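Local coordinates for 3-oxoacyl-[acyl-carrier protein] synthase (Thermus thermophilus, PDB 1UB7) that probably catalyses the first condensation step of fatty acid synthesis, joining acetyl-CoA and malonyl-ACP to give 3-oxobutanoyl-ACP, at residues Y49-A54 with A90-A95; Q119-V124 with Y171-F176; L227-K232 with W312-L317. All coordinates share one frame; numbering follows the deposited sequence.

Interaction 1. Residues Y49-A54 with A90-A95; sequences YTSDLA and AALVQA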
ATOM      1  N   TYR A  49       1.844  15.196  12.015  1.00 43.20           N
ATOM      2  CA  TYR A  49       1.722  14.547  10.706  1.00 40.63           C
ATOM      3  C   TYR A  49       0.808  13.338  10.630  1.00 35.67           C
ATOM      4  O   TYR A  49       0.203  12.932  11.627  1.00 35.95           O
ATOM      5  CB  TYR A  49       3.102  14.184  10.180  1.00 42.51           C
ATOM      6  CG  TYR A  49       3.933  15.413   9.937  1.00 52.03           C
ATOM      7  CD1 TYR A  49       4.649  16.015  10.974  1.00 55.45           C
ATOM      8  CD2 TYR A  49       3.940  16.029   8.688  1.00 58.99           C
ATOM      9  CE1 TYR A  49       5.348  17.205  10.774  1.00 60.73           C
ATOM     10  CE2 TYR A  49       4.633  17.219   8.476  1.00 66.52           C
ATOM     11  CZ  TYR A  49       5.333  17.799   9.521  1.00 64.50           C
ATOM     12  OH  TYR A  49       6.022  18.969   9.303  1.00 69.12           O
ATOM     13  N   THR A  50       0.708  12.764   9.436  1.00 31.36           N
ATOM     14  CA  THR A  50      -0.165  11.607   9.231  1.00 38.45           C
ATOM     15  C   THR A  50      -0.011  10.498  10.271  1.00 36.48           C
ATOM     16  O   THR A  50      -1.011   9.935  10.730  1.00 32.77           O
ATOM     17  CB  THR A  50       0.020  11.012   7.838  1.00 39.84           C
ATOM     18  OG1 THR A  50      -0.506  11.927   6.868  1.00 38.19           O
ATOM     19  CG2 THR A  50      -0.701   9.664   7.732  1.00 34.09           C
ATOM     20  N   SER A  51       1.229  10.197  10.648  1.00 29.57           N
ATOM     21  CA  SER A  51       1.470   9.169  11.649  1.00 38.91           C
ATOM     22  C   SER A  51       0.856   9.586  12.988  1.00 39.15           C
ATOM     23  O   SER A  51       0.302   8.754  13.720  1.00 37.76           O
ATOM     24  CB  SER A  51       2.976   8.915  11.798  1.00 37.85           C
ATOM     25  OG  SER A  51       3.671  10.114  12.051  1.00 38.08           O
ATOM     26  N   ASP A  52       0.929  10.876  13.298  1.00 39.19           N
ATOM     27  CA  ASP A  52       0.361  11.371  14.556  1.00 41.93           C
ATOM     28  C   ASP A  52      -1.151  11.240  14.531  1.00 38.21           C
ATOM     29  O   ASP A  52      -1.768  10.838  15.520  1.00 39.52           O
ATOM     30  CB  ASP A  52       0.741  12.828  14.777  1.00 37.49           C
ATOM     31  CG  ASP A  52       2.228  13.029  14.765  1.00 43.80           C
ATOM     32  OD1 ASP A  52       2.894  12.574  15.724  1.00 37.21           O
ATOM     33  OD2 ASP A  52       2.726  13.626  13.786  1.00 42.50           O
ATOM     34  N   LEU A  53      -1.749  11.586  13.396  1.00 32.47           N
ATOM     35  CA  LEU A  53      -3.183  11.473  13.287  1.00 34.52           C
ATOM     36  C   LEU A  53      -3.522   9.994  13.462  1.00 34.15           C
ATOM     37  O   LEU A  53      -4.511   9.658  14.113  1.00 33.70           O
ATOM     38  CB  LEU A  53      -3.661  11.976  11.927  1.00 36.59           C
ATOM     39  CG  LEU A  53      -3.200  13.380  11.505  1.00 43.95           C
ATOM     40  CD1 LEU A  53      -3.785  13.707  10.129  1.00 33.91           C
ATOM     41  CD2 LEU A  53      -3.646  14.415  12.539  1.00 34.49           C
ATOM     42  N   ALA A  54      -2.687   9.117  12.900  1.00 30.85           N
ATOM     43  CA  ALA A  54      -2.913   7.677  13.006  1.00 29.44           C
ATOM     44  C   ALA A  54      -2.770   7.221  14.461  1.00 31.35           C
ATOM     45  O   ALA A  54      -3.594   6.438  14.951  1.00 30.55           O
ATOM     46  CB  ALA A  54      -1.936   6.912  12.108  1.00 26.82           C
ATOM     47  N   ALA A  90       2.609   2.482   8.622  1.00 29.62           N
ATOM     48  CA  ALA A  90       2.085   1.334   9.387  1.00 27.16           C
ATOM     49  C   ALA A  90       3.153   0.812  10.325  1.00 22.68           C
ATOM     50  O   ALA A  90       2.859   0.422  11.449  1.00 28.64           O
ATOM     51  CB  ALA A  90       1.612   0.215   8.474  1.00 17.34           C
ATOM     52  N   ALA A  91       4.401   0.822   9.876  1.00 26.38           N
ATOM     53  CA  ALA A  91       5.479   0.357  10.736  1.00 32.00           C
ATOM     54  C   ALA A  91       5.604   1.283  11.963  1.00 35.00           C
ATOM     55  O   ALA A  91       5.860   0.820  13.071  1.00 33.98           O
ATOM     56  CB  ALA A  91       6.779   0.308   9.955  1.00 24.48           C
ATOM     57  N   LEU A  92       5.394   2.585  11.772  1.00 35.48           N
ATOM     58  CA  LEU A  92       5.477   3.530  12.885  1.00 32.29           C
ATOM     59  C   LEU A  92       4.347   3.258  13.883  1.00 31.18           C
ATOM     60  O   LEU A  92       4.540   3.354  15.099  1.00 37.54           O
ATOM     61  CB  LEU A  92       5.390   4.979  12.373  1.00 33.14           C
ATOM     62  CG  LEU A  92       6.396   5.393  11.285  1.00 29.96           C
ATOM     63  CD1 LEU A  92       6.150   6.838  10.842  1.00 30.03           C
ATOM     64  CD2 LEU A  92       7.803   5.241  11.820  1.00 29.40           C
ATOM     65  N   VAL A  93       3.169   2.911  13.374  1.00 30.89           N
ATOM     66  CA  VAL A  93       2.017   2.625  14.235  1.00 28.18           C
ATOM     67  C   VAL A  93       2.274   1.331  15.004  1.00 30.06           C
ATOM     68  O   VAL A  93       1.974   1.235  16.191  1.00 29.06           O
ATOM     69  CB  VAL A  93       0.711   2.467  13.408  1.00 31.09           C
ATOM     70  CG1 VAL A  93      -0.407   1.911  14.279  1.00 25.83           C
ATOM     71  CG2 VAL A  93       0.302   3.806  12.825  1.00 26.51           C
ATOM     72  N   GLN A  94       2.830   0.335  14.317  1.00 33.18           N
ATOM     73  CA  GLN A  94       3.146  -0.951  14.939  1.00 31.04           C
ATOM     74  C   GLN A  94       4.106  -0.746  16.130  1.00 29.76           C
ATOM     75  O   GLN A  94       3.920  -1.323  17.203  1.00 27.49           O
ATOM     76  CB  GLN A  94       3.770  -1.881  13.894  1.00 28.31           C
ATOM     77  CG  GLN A  94       4.399  -3.145  14.451  1.00 24.65           C
ATOM     78  CD  GLN A  94       5.771  -2.871  15.016  1.00 34.98           C
ATOM     79  OE1 GLN A  94       6.613  -2.266  14.348  1.00 35.93           O
ATOM     80  NE2 GLN A  94       6.009  -3.309  16.249  1.00 29.21           N
ATOM     81  N   ALA A  95       5.119   0.089  15.921  1.00 26.64           N
ATOM     82  CA  ALA A  95       6.113   0.394  16.948  1.00 38.06           C
ATOM     83  C   ALA A  95       5.457   1.097  18.147  1.00 40.99           C
ATOM     84  O   ALA A  95       5.547   0.626  19.286  1.00 35.33           O
ATOM     85  CB  ALA A  95       7.233   1.282  16.346  1.00 31.18           C
TER
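Two helices that cover one face of the N-terminal mixed sheet of this thiolase-like fold meet here, with Ser51 and Ala54 against Leu92 and Val93. The first pair belong to the opening turn of helix 50-64, the second pair to helix 89-96. The backbones come nearest at Ser51 and Leu92, whose CA atoms are 7.0 Å apart. Ser51 touches through its methylene: CB lies 3.9 Å from Leu92 CD1. Leu92 reaches it with an extended chain, CD1 lying opposite CA across the CB-CG bond (chi2 178°). One turn further along helix 50-64, Ala54 CB meets CG2 of Val93, the residue after Leu92, also at 3.9 Å. With CG1 anti to the backbone N (chi1 169°), Val93 turns CG2 to the helix 50-64 side.

The hydroxyl of Ser51 has a different task and is hydrogen-bonded to Asp83. On the sheet side, Ala54 packs on Val135 and Ala137 of strand 131-138, and Val93 on Val75 and Val77 of strand 72-78. Tyr49 is the N-cap of helix 50-64, and its N donates to Asp52 OD2. The same oxygen forms a salt bridge with Arg196 of the second subunit, and Leu92 packs on Pro198 of that subunit.

Across the contact itself the touching atoms are all carbons. The two helices are therefore held together here by van der Waals packing of buried methyl and methylene groups.

Interaction 2. Residues Q119-V124 with Y171-F176; sequences QAHALV and YGFRSF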
ATOM      1  N   GLN A 119      -8.893  -5.947   2.380  1.00 30.07           N
ATOM      2  CA  GLN A 119      -7.623  -6.652   2.545  1.00 33.00           C
ATOM      3  C   GLN A 119      -7.507  -7.283   3.934  1.00 30.99           C
ATOM      4  O   GLN A 119      -6.975  -8.393   4.087  1.00 29.69           O
ATOM      5  CB  GLN A 119      -6.443  -5.704   2.310  1.00 31.88           C
ATOM      6  CG  GLN A 119      -5.837  -5.815   0.920  1.00 52.85           C
ATOM      7  CD  GLN A 119      -5.138  -7.160   0.657  1.00 63.10           C
ATOM      8  OE1 GLN A 119      -4.805  -7.458  -0.484  1.00 70.43           O
ATOM      9  NE2 GLN A 119      -4.904  -7.962   1.710  1.00 48.54           N
ATOM     10  N   ALA A 120      -8.003  -6.570   4.943  1.00 27.07           N
ATOM     11  CA  ALA A 120      -7.964  -7.062   6.308  1.00 24.30           C
ATOM     12  C   ALA A 120      -8.830  -8.301   6.402  1.00 25.48           C
ATOM     13  O   ALA A 120      -8.431  -9.313   6.994  1.00 28.54           O
ATOM     14  CB  ALA A 120      -8.458  -6.018   7.245  1.00 22.55           C
ATOM     15  N   HIS A 121     -10.008  -8.215   5.799  1.00 24.89           N
ATOM     16  CA  HIS A 121     -10.949  -9.326   5.763  1.00 27.21           C
ATOM     17  C   HIS A 121     -10.257 -10.578   5.184  1.00 34.15           C
ATOM     18  O   HIS A 121     -10.290 -11.659   5.790  1.00 33.88           O
ATOM     19  CB  HIS A 121     -12.154  -8.945   4.896  1.00 26.08           C
ATOM     20  CG  HIS A 121     -13.068 -10.094   4.583  1.00 39.66           C
ATOM     21  ND1 HIS A 121     -13.933 -10.636   5.512  1.00 35.88           N
ATOM     22  CD2 HIS A 121     -13.239 -10.815   3.448  1.00 31.36           C
ATOM     23  CE1 HIS A 121     -14.595 -11.641   4.963  1.00 31.13           C
ATOM     24  NE2 HIS A 121     -14.192 -11.772   3.711  1.00 34.90           N
ATOM     25  N   ALA A 122      -9.630 -10.421   4.017  1.00 31.64           N
ATOM     26  CA  ALA A 122      -8.943 -11.524   3.346  1.00 27.33           C
ATOM     27  C   ALA A 122      -7.874 -12.130   4.242  1.00 32.55           C
ATOM     28  O   ALA A 122      -7.776 -13.354   4.363  1.00 31.16           O
ATOM     29  CB  ALA A 122      -8.326 -11.040   2.068  1.00 25.15           C
ATOM     30  N   LEU A 123      -7.072 -11.270   4.865  1.00 31.08           N
ATOM     31  CA  LEU A 123      -6.029 -11.717   5.781  1.00 27.20           C
ATOM     32  C   LEU A 123      -6.600 -12.564   6.924  1.00 28.08           C
ATOM     33  O   LEU A 123      -6.074 -13.634   7.235  1.00 32.82           O
ATOM     34  CB  LEU A 123      -5.290 -10.518   6.383  1.00 28.30           C
ATOM     35  CG  LEU A 123      -4.456  -9.635   5.460  1.00 25.56           C
ATOM     36  CD1 LEU A 123      -3.759  -8.533   6.294  1.00 19.04           C
ATOM     37  CD2 LEU A 123      -3.415 -10.493   4.723  1.00 26.20           C
ATOM     38  N   VAL A 124      -7.662 -12.079   7.563  1.00 28.48           N
ATOM     39  CA  VAL A 124      -8.282 -12.820   8.664  1.00 31.90           C
ATOM     40  C   VAL A 124      -8.884 -14.149   8.168  1.00 38.91           C
ATOM     41  O   VAL A 124      -8.681 -15.201   8.776  1.00 34.88           O
ATOM     42  CB  VAL A 124      -9.399 -11.994   9.336  1.00 34.50           C
ATOM     43  CG1 VAL A 124     -10.112 -12.843  10.390  1.00 35.03           C
ATOM     44  CG2 VAL A 124      -8.815 -10.743   9.967  1.00 30.60           C
ATOM     45  N   TYR A 171     -22.885 -11.934  11.888  1.00 56.46           N
ATOM     46  CA  TYR A 171     -22.369 -10.567  11.810  1.00 55.48           C
ATOM     47  C   TYR A 171     -21.113 -10.465  10.959  1.00 57.74           C
ATOM     48  O   TYR A 171     -20.489 -11.481  10.618  1.00 58.37           O
ATOM     49  CB  TYR A 171     -22.040 -10.029  13.204  1.00 55.90           C
ATOM     50  CG  TYR A 171     -23.178 -10.124  14.187  1.00 57.92           C
ATOM     51  CD1 TYR A 171     -23.480 -11.332  14.818  1.00 59.52           C
ATOM     52  CD2 TYR A 171     -23.982  -9.021  14.455  1.00 51.31           C
ATOM     53  CE1 TYR A 171     -24.562 -11.435  15.696  1.00 61.45           C
ATOM     54  CE2 TYR A 171     -25.061  -9.113  15.325  1.00 57.75           C
ATOM     55  CZ  TYR A 171     -25.347 -10.322  15.941  1.00 58.91           C
ATOM     56  OH  TYR A 171     -26.419 -10.418  16.798  1.00 61.69           O
ATOM     57  N   GLY A 172     -20.746  -9.229  10.626  1.00 50.99           N
ATOM     58  CA  GLY A 172     -19.544  -9.003   9.856  1.00 43.50           C
ATOM     59  C   GLY A 172     -19.743  -8.571   8.423  1.00 45.79           C
ATOM     60  O   GLY A 172     -20.838  -8.175   8.013  1.00 41.29           O
ATOM     61  N   PHE A 173     -18.659  -8.647   7.658  1.00 38.82           N
ATOM     62  CA  PHE A 173     -18.690  -8.257   6.259  1.00 39.81           C
ATOM     63  C   PHE A 173     -19.501  -9.227   5.392  1.00 43.53           C
ATOM     64  O   PHE A 173     -19.339 -10.452   5.474  1.00 41.16           O
ATOM     65  CB  PHE A 173     -17.261  -8.132   5.758  1.00 29.36           C
ATOM     66  CG  PHE A 173     -16.566  -6.898   6.255  1.00 38.57           C
ATOM     67  CD1 PHE A 173     -16.974  -5.633   5.821  1.00 28.09           C
ATOM     68  CD2 PHE A 173     -15.517  -6.989   7.175  1.00 32.93           C
ATOM     69  CE1 PHE A 173     -16.347  -4.480   6.296  1.00 31.74           C
ATOM     70  CE2 PHE A 173     -14.889  -5.842   7.655  1.00 28.65           C
ATOM     71  CZ  PHE A 173     -15.303  -4.584   7.215  1.00 31.17           C
ATOM     72  N   ARG A 174     -20.381  -8.674   4.564  1.00 39.90           N
ATOM     73  CA  ARG A 174     -21.215  -9.499   3.707  1.00 46.11           C
ATOM     74  C   ARG A 174     -20.826  -9.367   2.247  1.00 46.04           C
ATOM     75  O   ARG A 174     -21.079 -10.267   1.451  1.00 46.16           O
ATOM     76  CB  ARG A 174     -22.688  -9.131   3.896  1.00 50.60           C
ATOM     77  CG  ARG A 174     -23.160  -9.299   5.327  1.00 54.08           C
ATOM     78  CD  ARG A 174     -24.662  -9.197   5.441  1.00 68.99           C
ATOM     79  NE  ARG A 174     -25.318 -10.260   4.690  1.00 81.69           N
ATOM     80  CZ  ARG A 174     -26.626 -10.486   4.701  1.00 88.86           C
ATOM     81  NH1 ARG A 174     -27.424  -9.719   5.432  1.00 92.79           N
ATOM     82  NH2 ARG A 174     -27.136 -11.478   3.982  1.00 92.49           N
ATOM     83  N   SER A 175     -20.204  -8.249   1.897  1.00 46.18           N
ATOM     84  CA  SER A 175     -19.785  -8.037   0.522  1.00 44.19           C
ATOM     85  C   SER A 175     -18.801  -6.894   0.385  1.00 43.02           C
ATOM     86  O   SER A 175     -18.665  -6.051   1.275  1.00 39.57           O
ATOM     87  CB  SER A 175     -20.995  -7.743  -0.366  1.00 46.50           C
ATOM     88  OG  SER A 175     -21.592  -6.512   0.005  1.00 52.19           O
ATOM     89  N   PHE A 176     -18.125  -6.881  -0.757  1.00 43.09           N
ATOM     90  CA  PHE A 176     -17.154  -5.850  -1.101  1.00 40.18           C
ATOM     91  C   PHE A 176     -17.235  -5.671  -2.610  1.00 38.53           C
ATOM     92  O   PHE A 176     -17.334  -6.647  -3.360  1.00 35.07           O
ATOM     93  CB  PHE A 176     -15.706  -6.281  -0.772  1.00 39.74           C
ATOM     94  CG  PHE A 176     -15.360  -6.287   0.699  1.00 32.15           C
ATOM     95  CD1 PHE A 176     -15.072  -5.098   1.366  1.00 28.48           C
ATOM     96  CD2 PHE A 176     -15.297  -7.498   1.405  1.00 31.70           C
ATOM     97  CE1 PHE A 176     -14.722  -5.105   2.731  1.00 32.98           C
ATOM     98  CE2 PHE A 176     -14.951  -7.528   2.768  1.00 33.01           C
ATOM     99  CZ  PHE A 176     -14.663  -6.327   3.435  1.00 32.70           C
TER
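His121 overlaps Phe176 with one face of its imidazole. Phe176 CE2 sits over that face, 3.7 Å from His121 CG. The two rings are oblique, with planes at 47° and centroids 5.4 Å apart. The stem of the histidine shares in the contact, since His121 CB is 3.9 Å from Phe176 CZ. With CG anti to the backbone N (chi1 170°), the imidazole extends from helix 112-125 toward the strand. Its ND1 passes Phe173 CB at 4.2 Å, and this nitrogen is hydrogen-bonded to Ser2 OG.

The helix lies between the two mixed sheets of the thiolase-like fold, and strand 172-180 is an outermost strand of the C-terminal one. Arg174 and Ser175 form a classic beta bulge there, both facing Val316 on the neighbouring strand. The extra residue shifts the alternation of side chains, which lets Phe173 and Phe176, three positions apart, both turn toward the helix. They also meet each other: Phe176 CZ stands 3.3 Å above the plane of the Phe173 ring, displaced toward its rim. His121 also packs on Leu128 of the second subunit, and a bound glycerol, probably from the crystallisation liquor, comes within about 4 Å of its side chain.

Interaction 3. Residues L227-K232 with W312-L317; sequences LEAIEK and WAAAVL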
ATOM      1  N   LEU A 227     -25.506  -0.373  -4.999  1.00 43.94           N
ATOM      2  CA  LEU A 227     -26.504  -1.387  -5.320  1.00 49.05           C
ATOM      3  C   LEU A 227     -25.860  -2.755  -5.523  1.00 51.77           C
ATOM      4  O   LEU A 227     -26.385  -3.778  -5.056  1.00 43.36           O
ATOM      5  CB  LEU A 227     -27.297  -0.978  -6.562  1.00 46.15           C
ATOM      6  CG  LEU A 227     -28.274   0.165  -6.269  1.00 53.57           C
ATOM      7  CD1 LEU A 227     -28.898   0.705  -7.550  1.00 46.76           C
ATOM      8  CD2 LEU A 227     -29.340  -0.347  -5.314  1.00 44.57           C
ATOM      9  N   GLU A 228     -24.715  -2.756  -6.205  1.00 49.44           N
ATOM     10  CA  GLU A 228     -23.972  -3.978  -6.484  1.00 48.26           C
ATOM     11  C   GLU A 228     -23.602  -4.642  -5.162  1.00 49.00           C
ATOM     12  O   GLU A 228     -23.790  -5.848  -4.974  1.00 46.65           O
ATOM     13  CB  GLU A 228     -22.711  -3.630  -7.265  1.00 51.81           C
ATOM     14  CG  GLU A 228     -22.109  -4.778  -8.036  1.00 57.12           C
ATOM     15  CD  GLU A 228     -20.816  -4.378  -8.716  1.00 61.09           C
ATOM     16  OE1 GLU A 228     -20.719  -3.213  -9.168  1.00 62.96           O
ATOM     17  OE2 GLU A 228     -19.903  -5.228  -8.802  1.00 64.74           O
ATOM     18  N   ALA A 229     -23.084  -3.839  -4.241  1.00 46.34           N
ATOM     19  CA  ALA A 229     -22.704  -4.339  -2.929  1.00 44.08           C
ATOM     20  C   ALA A 229     -23.921  -4.861  -2.174  1.00 46.29           C
ATOM     21  O   ALA A 229     -23.922  -5.999  -1.684  1.00 41.68           O
ATOM     22  CB  ALA A 229     -22.036  -3.246  -2.133  1.00 35.64           C
ATOM     23  N   ILE A 230     -24.964  -4.039  -2.075  1.00 49.14           N
ATOM     24  CA  ILE A 230     -26.161  -4.476  -1.358  1.00 48.33           C
ATOM     25  C   ILE A 230     -26.642  -5.772  -2.002  1.00 46.40           C
ATOM     26  O   ILE A 230     -26.971  -6.764  -1.319  1.00 35.41           O
ATOM     27  CB  ILE A 230     -27.275  -3.414  -1.415  1.00 47.79           C
ATOM     28  CG1 ILE A 230     -26.798  -2.125  -0.731  1.00 49.40           C
ATOM     29  CG2 ILE A 230     -28.522  -3.938  -0.712  1.00 50.17           C
ATOM     30  CD1 ILE A 230     -27.563  -0.874  -1.135  1.00 43.61           C
ATOM     31  N   GLU A 231     -26.654  -5.771  -3.326  1.00 44.60           N
ATOM     32  CA  GLU A 231     -27.077  -6.949  -4.045  1.00 50.04           C
ATOM     33  C   GLU A 231     -26.123  -8.104  -3.755  1.00 51.64           C
ATOM     34  O   GLU A 231     -26.563  -9.192  -3.384  1.00 53.05           O
ATOM     35  CB  GLU A 231     -27.153  -6.655  -5.550  1.00 56.07           C
ATOM     36  CG  GLU A 231     -27.137  -7.880  -6.461  1.00 65.82           C
ATOM     37  CD  GLU A 231     -28.139  -8.959  -6.069  1.00 78.02           C
ATOM     38  OE1 GLU A 231     -28.133 -10.032  -6.713  1.00 84.67           O
ATOM     39  OE2 GLU A 231     -28.931  -8.746  -5.124  1.00 83.62           O
ATOM     40  N   LYS A 232     -24.819  -7.880  -3.885  1.00 52.38           N
ATOM     41  CA  LYS A 232     -23.877  -8.973  -3.638  1.00 51.64           C
ATOM     42  C   LYS A 232     -23.998  -9.483  -2.199  1.00 54.52           C
ATOM     43  O   LYS A 232     -23.725 -10.658  -1.916  1.00 55.04           O
ATOM     44  CB  LYS A 232     -22.435  -8.531  -3.933  1.00 51.39           C
ATOM     45  CG  LYS A 232     -21.534  -9.696  -4.333  1.00 55.28           C
ATOM     46  CD  LYS A 232     -20.047  -9.332  -4.366  1.00 55.05           C
ATOM     47  CE  LYS A 232     -19.699  -8.337  -5.456  1.00 57.84           C
ATOM     48  NZ  LYS A 232     -18.221  -8.131  -5.518  1.00 58.21           N
ATOM     49  N   TRP A 312     -12.730   3.282  -6.676  1.00 41.96           N
ATOM     50  CA  TRP A 312     -14.027   3.316  -6.022  1.00 37.84           C
ATOM     51  C   TRP A 312     -14.180   2.001  -5.261  1.00 38.78           C
ATOM     52  O   TRP A 312     -13.571   0.986  -5.628  1.00 38.92           O
ATOM     53  CB  TRP A 312     -15.136   3.479  -7.075  1.00 39.74           C
ATOM     54  CG  TRP A 312     -15.298   2.304  -8.013  1.00 36.08           C
ATOM     55  CD1 TRP A 312     -16.048   1.170  -7.799  1.00 36.93           C
ATOM     56  CD2 TRP A 312     -14.683   2.140  -9.296  1.00 35.32           C
ATOM     57  NE1 TRP A 312     -15.935   0.313  -8.872  1.00 38.28           N
ATOM     58  CE2 TRP A 312     -15.102   0.879  -9.805  1.00 44.09           C
ATOM     59  CE3 TRP A 312     -13.816   2.928 -10.067  1.00 38.19           C
ATOM     60  CZ2 TRP A 312     -14.678   0.389 -11.062  1.00 46.53           C
ATOM     61  CZ3 TRP A 312     -13.392   2.442 -11.319  1.00 38.30           C
ATOM     62  CH2 TRP A 312     -13.825   1.180 -11.800  1.00 37.30           C
ATOM     63  N   ALA A 313     -14.983   2.021  -4.203  1.00 36.28           N
ATOM     64  CA  ALA A 313     -15.204   0.829  -3.405  1.00 35.96           C
ATOM     65  C   ALA A 313     -16.460   0.971  -2.568  1.00 39.81           C
ATOM     66  O   ALA A 313     -16.907   2.079  -2.284  1.00 43.58           O
ATOM     67  CB  ALA A 313     -14.013   0.582  -2.498  1.00 34.88           C
ATOM     68  N   ALA A 314     -17.015  -0.167  -2.173  1.00 36.87           N
ATOM     69  CA  ALA A 314     -18.216  -0.203  -1.369  1.00 38.85           C
ATOM     70  C   ALA A 314     -18.266  -1.518  -0.602  1.00 44.78           C
ATOM     71  O   ALA A 314     -17.775  -2.550  -1.072  1.00 41.50           O
ATOM     72  CB  ALA A 314     -19.441  -0.074  -2.262  1.00 45.31           C
ATOM     73  N   ALA A 315     -18.870  -1.482   0.581  1.00 46.35           N
ATOM     74  CA  ALA A 315     -18.979  -2.673   1.404  1.00 39.91           C
ATOM     75  C   ALA A 315     -20.255  -2.688   2.243  1.00 43.32           C
ATOM     76  O   ALA A 315     -20.816  -1.643   2.587  1.00 41.59           O
ATOM     77  CB  ALA A 315     -17.758  -2.775   2.310  1.00 40.33           C
ATOM     78  N   VAL A 316     -20.715  -3.894   2.550  1.00 42.31           N
ATOM     79  CA  VAL A 316     -21.892  -4.093   3.367  1.00 40.04           C
ATOM     80  C   VAL A 316     -21.396  -4.908   4.548  1.00 42.40           C
ATOM     81  O   VAL A 316     -20.810  -5.986   4.378  1.00 35.77           O
ATOM     82  CB  VAL A 316     -22.996  -4.867   2.607  1.00 46.48           C
ATOM     83  CG1 VAL A 316     -24.044  -5.390   3.588  1.00 42.27           C
ATOM     84  CG2 VAL A 316     -23.654  -3.950   1.583  1.00 43.23           C
ATOM     85  N   LEU A 317     -21.643  -4.371   5.740  1.00 42.82           N
ATOM     86  CA  LEU A 317     -21.213  -4.958   6.998  1.00 43.74           C
ATOM     87  C   LEU A 317     -22.355  -4.990   7.991  1.00 47.93           C
ATOM     88  O   LEU A 317     -23.008  -3.971   8.219  1.00 49.33           O
ATOM     89  CB  LEU A 317     -20.091  -4.094   7.584  1.00 46.31           C
ATOM     90  CG  LEU A 317     -19.644  -4.312   9.026  1.00 47.61           C
ATOM     91  CD1 LEU A 317     -18.913  -5.648   9.157  1.00 49.33           C
ATOM     92  CD2 LEU A 317     -18.736  -3.175   9.440  1.00 41.82           C
TER
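Ala229 of helix 211-233 packs on Ala314 and Val316 of strand 311-318, where the helix covers one face of the C-terminal mixed sheet. The helix segment runs roughly along the strand, with the axes 33° apart in direction and 7.5 Å apart at closest approach. The CA atoms of Ala229 and Ala315 come within 6.0 Å.

The side-chain contacts are apolar. Ala229 CB lies 4.1 Å from Ala314 CB, methyl against methyl. The same CB is also 4.1 Å from Val316 CG2, and so sits against two residues that are alternate along the strand and face the same way. Ile230 points its CB away from the strand, yet its CG1 still approaches Val316 CG2 at 4.3 Å.

Other contacts are between methyl and backbone. Val316 puts CG1 anti to its own N (chi1 164°), and this turns CG2 to the helix backbone. There CG2 lies 3.9 Å from Ala229 O and equally close to Ile230 N.

Polar links run to the next strand, 172-180. Ser175 OG is hydrogen-bonded to Ala229 O, and Lys232 NZ to Phe176 O. On the other flank of strand 311-318, Val316 and Ile230 both pack on Leu302 of strand 300-307, and Ala314 on Val304 of the same strand.

Alanines at the nearest points let the helix backbone come close to the strand. Between the two segments cohesion comes from buried apolar packing, while polar bonds to the neighbouring strand add directional hold.

In the fold
Interactions 2 and 3 share the C-terminal sheet, in which strands 172-180 and 311-318 are neighbours, and their centres are 12 Å apart. They touch directly: Arg174 N is 2.7 Å from Val316 O, probably a hydrogen bond. Interaction 1 stands apart on the N-terminal sheet, with centres about 23 Å from interaction 2 and 29 Å from interaction 3. Interactions 1 and 2 both reach the second subunit. Helix 112-125 of interaction 2 begins just after Cys110, the predicted nucleophile, here S-hydroxycysteine, although the contact itself, like interaction 1, lies away from the predicted active-site residues. In interaction 3 the side chain of Ala314 is about 10 Å from that of His246, also predicted to be catalytic.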